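Local structure of hypothetical protein TT1465 (Thermus thermophilus, 1WEK) at residues F19-E24 with F121-V126. The protein is of undetermined function but belongs to the SLOG clan of Rossmann-like alpha/beta proteins and forms an assembly of six chains. Sequence-based numbering, arbitrary orientation.
Sequences FRILAE and FFVRKV
Two nearly parallel helices of a Rossmann-like alpha/beta fold pack here through Ile21 and Glu24 on one and Phe122 and Val123 on the other. Ile21 meets the outer end of the Phe122 ring at its edge: its CG2 lies 3.6 Å from Phe122 CE1, and its CD1, in the plane of the ring, comes to 3.8 Å from Phe122 CZ. Phe122 has CG between its backbone N and carbonyl carbon (chi1 68°), a torsion that carries the long flat ring across to the neighbouring helix. A branched aliphatic suits the opposing place, since both its arms can rest against one ring edge. The helices belong to different parts of the chain: helix 17-34 precedes strand 39-43, first in sequence and central in the parallel sheet, whereas helix 121-130 follows strand 114-118, outermost in the sheet of this chain. Their short segments cross at -18° with axes 10.3 Å apart, a spacing bridged by side chains. Val123, compact and beta-branched, points toward helix 17-34 beside Glu24, where the CA atoms come nearest; its CG1 touches Glu24 CB at 3.9 Å, while CG2 packs against Ile21 CG2 at 4.1 Å. Glu24 stretches out beyond CG, which brings OE2 within 3.8 Å of Val123 CG2, a plain van der Waals contact. This buried side chain finds its polar partner through OE1, which accepts a hydrogen bond from the backbone N of Arg119, and Arg20, one turn earlier, adds a long salt bridge that may help balance its charge. Phe25, also of helix 17-34, touches Phe122 and Val123, and Val126 of a second subunit packs on Phe122.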
loop_
_atom_site.group_PDB
_atom_site.type_symbol
_atom_site.label_atom_id
_atom_site.label_comp_id
_atom_site.label_asym_id
_atom_site.label_seq_id
_atom_site.Cartn_x
_atom_site.Cartn_y
_atom_site.Cartn_z
ATOM N N PHE A 19 2.921 -7.271 -4.630
ATOM C CA PHE A 19 4.012 -6.711 -3.856
ATOM C C PHE A 19 5.236 -6.651 -4.765
ATOM O O PHE A 19 5.849 -5.602 -4.919
ATOM C CB PHE A 19 4.312 -7.584 -2.630
ATOM C CG PHE A 19 3.297 -7.467 -1.536
ATOM C CD1 PHE A 19 3.012 -6.229 -0.959
ATOM C CD2 PHE A 19 2.649 -8.596 -1.051
ATOM C CE1 PHE A 19 2.098 -6.118 0.093
ATOM C CE2 PHE A 19 1.726 -8.493 0.001
ATOM C CZ PHE A 19 1.452 -7.254 0.572
ATOM N N ARG A 20 5.559 -7.775 -5.390
ATOM C CA ARG A 20 6.711 -7.832 -6.283
ATOM C C ARG A 20 6.511 -6.942 -7.516
ATOM O O ARG A 20 7.403 -6.173 -7.891
ATOM C CB ARG A 20 6.964 -9.274 -6.716
ATOM C CG ARG A 20 8.225 -9.466 -7.530
ATOM C CD ARG A 20 8.168 -10.805 -8.236
ATOM N NE ARG A 20 8.828 -11.879 -7.498
ATOM C CZ ARG A 20 10.126 -12.149 -7.587
ATOM N NH1 ARG A 20 10.907 -11.421 -8.381
ATOM N NH2 ARG A 20 10.642 -13.151 -6.890
ATOM N N ILE A 21 5.343 -7.048 -8.136
ATOM C CA ILE A 21 5.020 -6.244 -9.308
ATOM C C ILE A 21 5.192 -4.757 -9.011
ATOM O O ILE A 21 5.778 -4.031 -9.812
ATOM C CB ILE A 21 3.584 -6.500 -9.760
ATOM C CG1 ILE A 21 3.449 -7.960 -10.217
ATOM C CG2 ILE A 21 3.200 -5.526 -10.887
ATOM C CD1 ILE A 21 2.027 -8.415 -10.369
ATOM N N LEU A 22 4.681 -4.314 -7.861
ATOM C CA LEU A 22 4.788 -2.920 -7.452
ATOM C C LEU A 22 6.246 -2.519 -7.218
ATOM O O LEU A 22 6.671 -1.421 -7.590
ATOM C CB LEU A 22 3.987 -2.668 -6.165
ATOM C CG LEU A 22 2.483 -2.468 -6.384
ATOM C CD1 LEU A 22 1.768 -2.296 -5.049
ATOM C CD2 LEU A 22 2.280 -1.255 -7.266
ATOM N N ALA A 23 6.989 -3.411 -6.573
ATOM C CA ALA A 23 8.399 -3.188 -6.281
ATOM C C ALA A 23 9.170 -2.982 -7.583
ATOM O O ALA A 23 10.044 -2.125 -7.663
ATOM C CB ALA A 23 8.971 -4.386 -5.512
ATOM N N GLU A 24 8.833 -3.766 -8.604
ATOM C CA GLU A 24 9.509 -3.659 -9.895
ATOM C C GLU A 24 9.171 -2.353 -10.609
ATOM O O GLU A 24 10.046 -1.741 -11.213
ATOM C CB GLU A 24 9.183 -4.875 -10.773
ATOM C CG GLU A 24 9.777 -6.179 -10.240
ATOM C CD GLU A 24 9.467 -7.389 -11.116
ATOM O OE1 GLU A 24 9.976 -8.495 -10.818
ATOM O OE2 GLU A 24 8.718 -7.241 -12.105
ATOM N N PHE A 121 6.926 -9.575 -17.977
ATOM C CA PHE A 121 7.011 -8.933 -19.284
ATOM C C PHE A 121 6.287 -7.584 -19.281
ATOM O O PHE A 121 6.826 -6.591 -19.773
ATOM C CB PHE A 121 6.408 -9.824 -20.381
ATOM C CG PHE A 121 7.378 -10.822 -20.972
ATOM C CD1 PHE A 121 7.281 -12.175 -20.672
ATOM C CD2 PHE A 121 8.392 -10.404 -21.818
ATOM C CE1 PHE A 121 8.177 -13.093 -21.204
ATOM C CE2 PHE A 121 9.297 -11.321 -22.360
ATOM C CZ PHE A 121 9.187 -12.668 -22.051
ATOM N N PHE A 122 5.073 -7.537 -18.726
ATOM C CA PHE A 122 4.334 -6.281 -18.726
ATOM C C PHE A 122 5.071 -5.130 -18.016
ATOM O O PHE A 122 5.082 -4.010 -18.518
ATOM C CB PHE A 122 2.899 -6.470 -18.186
ATOM C CG PHE A 122 2.804 -6.799 -16.715
ATOM C CD1 PHE A 122 2.840 -5.793 -15.756
ATOM C CD2 PHE A 122 2.597 -8.110 -16.294
ATOM C CE1 PHE A 122 2.665 -6.087 -14.397
ATOM C CE2 PHE A 122 2.422 -8.414 -14.947
ATOM C CZ PHE A 122 2.453 -7.401 -13.993
ATOM N N VAL A 123 5.704 -5.386 -16.876
ATOM C CA VAL A 123 6.446 -4.305 -16.210
ATOM C C VAL A 123 7.558 -3.818 -17.151
ATOM O O VAL A 123 7.732 -2.628 -17.372
ATOM C CB VAL A 123 7.098 -4.770 -14.893
ATOM C CG1 VAL A 123 7.942 -3.630 -14.308
ATOM C CG2 VAL A 123 6.015 -5.196 -13.899
ATOM N N ARG A 124 8.295 -4.761 -17.716
ATOM C CA ARG A 124 9.377 -4.448 -18.637
ATOM C C ARG A 124 8.892 -3.624 -19.843
ATOM O O ARG A 124 9.557 -2.663 -20.253
ATOM C CB ARG A 124 10.022 -5.756 -19.086
ATOM C CG ARG A 124 10.941 -5.638 -20.257
ATOM C CD ARG A 124 11.800 -6.869 -20.360
ATOM N NE ARG A 124 11.682 -7.515 -21.653
ATOM C CZ ARG A 124 12.650 -8.226 -22.214
ATOM N NH1 ARG A 124 13.812 -8.371 -21.597
ATOM N NH2 ARG A 124 12.445 -8.816 -23.379
ATOM N N LYS A 125 7.729 -3.986 -20.392
ATOM C CA LYS A 125 7.154 -3.280 -21.540
ATOM C C LYS A 125 6.798 -1.841 -21.183
ATOM O O LYS A 125 6.879 -0.959 -22.033
ATOM C CB LYS A 125 5.870 -3.960 -22.028
ATOM C CG LYS A 125 6.000 -5.402 -22.490
ATOM C CD LYS A 125 6.142 -5.491 -24.001
ATOM C CE LYS A 125 5.626 -6.829 -24.511
ATOM N NZ LYS A 125 4.204 -7.033 -24.102
ATOM N N VAL A 126 6.373 -1.615 -19.940
ATOM C CA VAL A 126 6.009 -0.288 -19.490
ATOM C C VAL A 126 7.275 0.567 -19.401
ATOM O O VAL A 126 7.291 1.712 -19.861
ATOM C CB VAL A 126 5.309 -0.322 -18.096
ATOM C CG1 VAL A 126 5.298 1.079 -17.479
ATOM C CG2 VAL A 126 3.864 -0.825 -18.226
#